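Local coordinates for SIRV coat protein (Sulfolobus islandicus rudivirus 1 variant YNP, PDB 3F2E) that probably forms part of the protein shell of a rod-shaped archaeal virus, the crystallised part being the C-terminal four-helix domain of its coat protein, at residues 15-19 with 29-33; 35-40 with 77-82. All coordinates share one frame; numbering follows the deposited sequence.

Contact 1. Residues 15-19 with 29-33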
loop_
_atom_site.group_PDB
_atom_site.type_symbol
_atom_site.label_atom_id
_atom_site.label_comp_id
_atom_site.label_asym_id
_atom_site.label_seq_id
_atom_site.Cartn_x
_atom_site.Cartn_y
_atom_site.Cartn_z
ATOM N N VAL A 15 -4.250 5.232 4.780
ATOM C CA VAL A 15 -4.262 5.485 3.341
ATOM C C VAL A 15 -4.775 6.896 3.036
ATOM O O VAL A 15 -4.210 7.609 2.202
ATOM C CB VAL A 15 -5.094 4.430 2.582
ATOM C CG1 VAL A 15 -5.247 4.818 1.106
ATOM C CG2 VAL A 15 -4.435 3.053 2.707
ATOM N N SER A 16 -5.844 7.304 3.715
ATOM C CA SER A 16 -6.406 8.634 3.483
ATOM C C SER A 16 -5.403 9.760 3.754
ATOM O O SER A 16 -5.400 10.775 3.052
ATOM C CB SER A 16 -7.682 8.837 4.302
ATOM O OG SER A 16 -8.749 8.085 3.751
ATOM N N ALA A 17 -4.557 9.586 4.764
ATOM C CA ALA A 17 -3.526 10.588 5.064
ATOM C C ALA A 17 -2.595 10.772 3.865
ATOM O O ALA A 17 -2.252 11.899 3.497
ATOM C CB ALA A 17 -2.733 10.212 6.309
ATOM N N VAL A 18 -2.196 9.661 3.245
ATOM C CA VAL A 18 -1.354 9.732 2.049
ATOM C C VAL A 18 -2.101 10.356 0.863
ATOM O O VAL A 18 -1.551 11.188 0.134
ATOM C CB VAL A 18 -0.785 8.339 1.669
ATOM C CG1 VAL A 18 -0.025 8.413 0.353
ATOM C CG2 VAL A 18 0.120 7.820 2.788
ATOM N N LEU A 19 -3.358 9.960 0.665
ATOM C CA LEU A 19 -4.139 10.509 -0.435
ATOM C C LEU A 19 -4.287 12.031 -0.305
ATOM O O LEU A 19 -4.282 12.754 -1.307
ATOM C CB LEU A 19 -5.492 9.800 -0.561
ATOM C CG LEU A 19 -5.379 8.296 -0.851
ATOM C CD1 LEU A 19 -6.760 7.657 -1.017
ATOM C CD2 LEU A 19 -4.512 8.024 -2.078
ATOM N N ARG A 29 -9.306 6.963 -5.573
ATOM C CA ARG A 29 -8.983 6.666 -4.176
ATOM C C ARG A 29 -9.092 5.170 -3.904
ATOM O O ARG A 29 -8.324 4.611 -3.111
ATOM C CB ARG A 29 -9.909 7.419 -3.220
ATOM C CG ARG A 29 -9.704 8.927 -3.198
ATOM C CD ARG A 29 -10.745 9.593 -2.299
ATOM N NE ARG A 29 -10.596 9.204 -0.898
ATOM C CZ ARG A 29 -9.784 9.811 -0.036
ATOM N NH1 ARG A 29 -9.039 10.831 -0.442
ATOM N NH2 ARG A 29 -9.714 9.400 1.229
ATOM N N ALA A 30 -10.060 4.535 -4.563
ATOM C CA ALA A 30 -10.354 3.123 -4.341
ATOM C C ALA A 30 -9.178 2.223 -4.687
ATOM O O ALA A 30 -8.986 1.185 -4.050
ATOM C CB ALA A 30 -11.601 2.703 -5.136
ATOM N N ILE A 31 -8.401 2.615 -5.693
ATOM C CA ILE A 31 -7.197 1.876 -6.081
ATOM C C ILE A 31 -6.254 1.746 -4.885
ATOM O O ILE A 31 -5.753 0.662 -4.563
ATOM C CB ILE A 31 -6.431 2.603 -7.213
ATOM C CG1 ILE A 31 -7.302 2.754 -8.462
ATOM C CG2 ILE A 31 -5.137 1.871 -7.552
ATOM C CD1 ILE A 31 -6.660 3.624 -9.535
ATOM N N TYR A 32 -6.023 2.869 -4.217
ATOM C CA TYR A 32 -5.043 2.912 -3.142
ATOM C C TYR A 32 -5.570 2.312 -1.835
ATOM O O TYR A 32 -4.812 1.698 -1.082
ATOM C CB TYR A 32 -4.516 4.345 -2.969
ATOM C CG TYR A 32 -3.917 4.860 -4.264
ATOM C CD1 TYR A 32 -2.648 4.453 -4.672
ATOM C CD2 TYR A 32 -4.637 5.706 -5.105
ATOM C CE1 TYR A 32 -2.105 4.887 -5.875
ATOM C CE2 TYR A 32 -4.098 6.153 -6.308
ATOM C CZ TYR A 32 -2.829 5.742 -6.683
ATOM O OH TYR A 32 -2.284 6.174 -7.879
ATOM N N GLN A 33 -6.866 2.473 -1.574
ATOM C CA GLN A 33 -7.481 1.832 -0.417
ATOM C C GLN A 33 -7.412 0.308 -0.559
ATOM O O GLN A 33 -7.130 -0.396 0.409
ATOM C CB GLN A 33 -8.926 2.298 -0.221
ATOM C CG GLN A 33 -9.060 3.759 0.218
ATOM C CD GLN A 33 -8.631 4.005 1.664
ATOM O OE1 GLN A 33 -8.163 3.099 2.362
ATOM N NE2 GLN A 33 -8.800 5.248 2.123
HETATM O O HOH W 1 -7.806 11.900 1.922
#

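Contact 2. Residues 35-40 with 77-82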
loop_
_atom_site.group_PDB
_atom_site.type_symbol
_atom_site.label_atom_id
_atom_site.label_comp_id
_atom_site.label_asym_id
_atom_site.label_seq_id
_atom_site.Cartn_x
_atom_site.Cartn_y
_atom_site.Cartn_z
ATOM N N PHE A 35 -5.205 -1.494 -2.493
ATOM C CA PHE A 35 -3.795 -1.841 -2.343
ATOM C C PHE A 35 -3.402 -1.855 -0.867
ATOM O O PHE A 35 -2.784 -2.803 -0.385
ATOM C CB PHE A 35 -2.921 -0.840 -3.110
ATOM C CG PHE A 35 -1.443 -1.008 -2.875
ATOM C CD1 PHE A 35 -0.716 -1.947 -3.586
ATOM C CD2 PHE A 35 -0.776 -0.199 -1.956
ATOM C CE1 PHE A 35 0.657 -2.093 -3.381
ATOM C CE2 PHE A 35 0.586 -0.339 -1.746
ATOM C CZ PHE A 35 1.308 -1.287 -2.461
ATOM N N GLY A 36 -3.765 -0.798 -0.145
ATOM C CA GLY A 36 -3.417 -0.695 1.264
ATOM C C GLY A 36 -3.962 -1.835 2.111
ATOM O O GLY A 36 -3.256 -2.375 2.964
ATOM N N LEU A 37 -5.219 -2.203 1.882
ATOM C CA LEU A 37 -5.828 -3.314 2.617
ATOM C C LEU A 37 -5.085 -4.628 2.359
ATOM O O LEU A 37 -4.856 -5.425 3.283
ATOM C CB LEU A 37 -7.306 -3.453 2.250
ATOM C CG LEU A 37 -8.045 -4.598 2.947
ATOM C CD1 LEU A 37 -7.867 -4.526 4.460
ATOM C CD2 LEU A 37 -9.521 -4.596 2.569
ATOM N N LYS A 38 -4.701 -4.853 1.107
ATOM C CA LYS A 38 -3.952 -6.065 0.767
ATOM C C LYS A 38 -2.570 -6.087 1.431
ATOM O O LYS A 38 -2.113 -7.132 1.906
ATOM C CB LYS A 38 -3.848 -6.237 -0.752
ATOM C CG LYS A 38 -5.181 -6.559 -1.430
ATOM C CD LYS A 38 -4.987 -6.889 -2.905
ATOM C CE LYS A 38 -6.320 -7.099 -3.598
ATOM N NZ LYS A 38 -7.085 -8.217 -2.981
ATOM N N VAL A 39 -1.902 -4.936 1.473
ATOM C CA VAL A 39 -0.610 -4.855 2.154
ATOM C C VAL A 39 -0.777 -5.140 3.654
ATOM O O VAL A 39 -0.011 -5.909 4.242
ATOM C CB VAL A 39 0.079 -3.487 1.917
ATOM C CG1 VAL A 39 1.324 -3.350 2.795
ATOM C CG2 VAL A 39 0.434 -3.320 0.434
ATOM N N ALA A 40 -1.793 -4.539 4.269
ATOM C CA ALA A 40 -2.042 -4.744 5.698
ATOM C C ALA A 40 -2.332 -6.213 6.027
ATOM O O ALA A 40 -1.796 -6.755 6.999
ATOM C CB ALA A 40 -3.179 -3.841 6.182
ATOM N N VAL A 77 2.082 4.695 0.626
ATOM C CA VAL A 77 1.091 3.862 1.302
ATOM C C VAL A 77 1.757 2.676 2.012
ATOM O O VAL A 77 1.432 2.357 3.157
ATOM C CB VAL A 77 0.012 3.369 0.307
ATOM C CG1 VAL A 77 -0.847 2.274 0.926
ATOM C CG2 VAL A 77 -0.849 4.547 -0.162
ATOM N N THR A 78 2.703 2.032 1.334
ATOM C CA THR A 78 3.448 0.932 1.944
ATOM C C THR A 78 4.165 1.418 3.206
ATOM O O THR A 78 4.169 0.747 4.243
ATOM C CB THR A 78 4.463 0.331 0.953
ATOM O OG1 THR A 78 3.775 -0.102 -0.235
ATOM C CG2 THR A 78 5.197 -0.854 1.587
ATOM N N ASP A 79 4.745 2.608 3.116
ATOM C CA ASP A 79 5.488 3.179 4.229
ATOM C C ASP A 79 4.619 3.446 5.463
ATOM O O ASP A 79 5.020 3.151 6.593
ATOM C CB ASP A 79 6.171 4.477 3.809
ATOM C CG ASP A 79 6.950 5.103 4.952
ATOM O OD1 ASP A 79 8.014 4.553 5.314
ATOM O OD2 ASP A 79 6.480 6.126 5.507
ATOM N N ILE A 80 3.436 4.017 5.255
ATOM C CA ILE A 80 2.601 4.399 6.397
ATOM C C ILE A 80 2.000 3.161 7.073
ATOM O O ILE A 80 1.735 3.160 8.273
ATOM C CB ILE A 80 1.523 5.455 6.008
ATOM C CG1 ILE A 80 1.031 6.198 7.256
ATOM C CG2 ILE A 80 0.370 4.823 5.242
ATOM C CD1 ILE A 80 0.284 7.487 6.955
ATOM N N ILE A 81 1.827 2.091 6.304
ATOM C CA ILE A 81 1.281 0.852 6.850
ATOM C C ILE A 81 2.326 -0.043 7.529
ATOM O O ILE A 81 2.073 -0.583 8.614
ATOM C CB ILE A 81 0.513 0.053 5.771
ATOM C CG1 ILE A 81 -0.696 0.854 5.285
ATOM C CG2 ILE A 81 0.058 -1.297 6.328
ATOM C CD1 ILE A 81 -1.388 0.253 4.067
ATOM N N THR A 82 3.501 -0.178 6.915
ATOM C CA THR A 82 4.527 -1.112 7.397
ATOM C C THR A 82 5.720 -0.471 8.104
ATOM O O THR A 82 6.439 -1.149 8.842
ATOM C CB THR A 82 5.107 -1.967 6.246
ATOM O OG1 THR A 82 5.981 -1.164 5.443
ATOM C CG2 THR A 82 3.998 -2.541 5.386
#

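Contact 1. Residues 15-19 with 29-33
The guanidinium of R29 has L19 over one face, with methyl CD1 above the centre of the plane, 3.8 Å from R29 CZ. At its edge, and in its plane, sits a water. It accepts from R29 NH1 and donates to S16 O, bridging the two helices. R29 NH1 also bonds to the carbonyl of I24. The chain of R29 bends at chi3 (65°), which turns the guanidinium back toward 15-19. S16 OG lies at the same edge, 3.0 Å from R29 NH2, but is badly aligned for a hydrogen bond; it bonds to A12 O. The other methyl of L19, CD2, approaches the Y32 ring obliquely and lies 3.8 Å from Y32 CB. The OH of Y32 bonds to the backbone N of N70. The Q33 amide lies against V15, with Q33 CD 3.5 Å from V15 CG1 and Q33 OE1 3.4 Å from V15 CB. The bend at chi2 (-72°) brings the amide there, and its NE2 bonds to A12 O. V15 and L19 fill the inner side, while R29, Q33 and S16 form a polar margin. The segments run roughly antiparallel, at 137°, as in a helical hairpin of a four-helix bundle.

Contact 2. Residues 35-40 with 77-82
I81 and G36 meet at the closest part of this contact. Methyl CD1 of I81 reaches the bare backbone of G36, 3.4 Å from G36 O and 3.6 Å from G36 CA. The absence of a side chain at G36 lets the isoleucine in this close. V77 CG1 packs on the same glycine, 3.9 Å from its CA, and also meets the edge of the F35 ring. T78 OG1 lies at that edge too, in the ring plane and 3.5 Å from F35 CZ; its hydrogen bond is to L74 O. Within its own helix, V39 places CG2 over one face of the ring. F35 has CG anti to its N (chi1 173°), which carries the ring toward helix 71-82. Y63 meets F35 edge-to-face.

The solvent side is looser. A40, I81 and T82 are partly exposed, and I81 CG2 keeps 4.1 Å from A40 CB, while buried V39 still meets T82, CG1 to CG2 at 3.8 Å. T82 OG1 turns back to T78 O from above the carbonyl plane and also bonds to S84 N; T78 O accepts from T82 N as well. The segments cross at -39°, running in similar directions: a helix crossing with a single glycine, G36, at its close point, in the core of the four-helix bundle.

Both contacts use helix 29-46, whose earlier turns meet helix 9-22 in contact 1 and whose later turns meet helix 71-82 in contact 2. Contact 2 is the more central: its centre lies about 3 Å from the centre of the chain, against about 9 Å for the centre of contact 1. Its cross-helix packing is mainly apolar. Contact 1 is partly buried and joins an apolar inner side to a polar margin with a bridging water. Their geometry differs as well: roughly antiparallel in 15-19 with 29-33, closer to parallel in 35-40 with 77-82. V15 and V18 pack on V77, and V18 on I80, so the two contacts belong to one apolar interior shared by helices 9-22, 29-46 and 71-82.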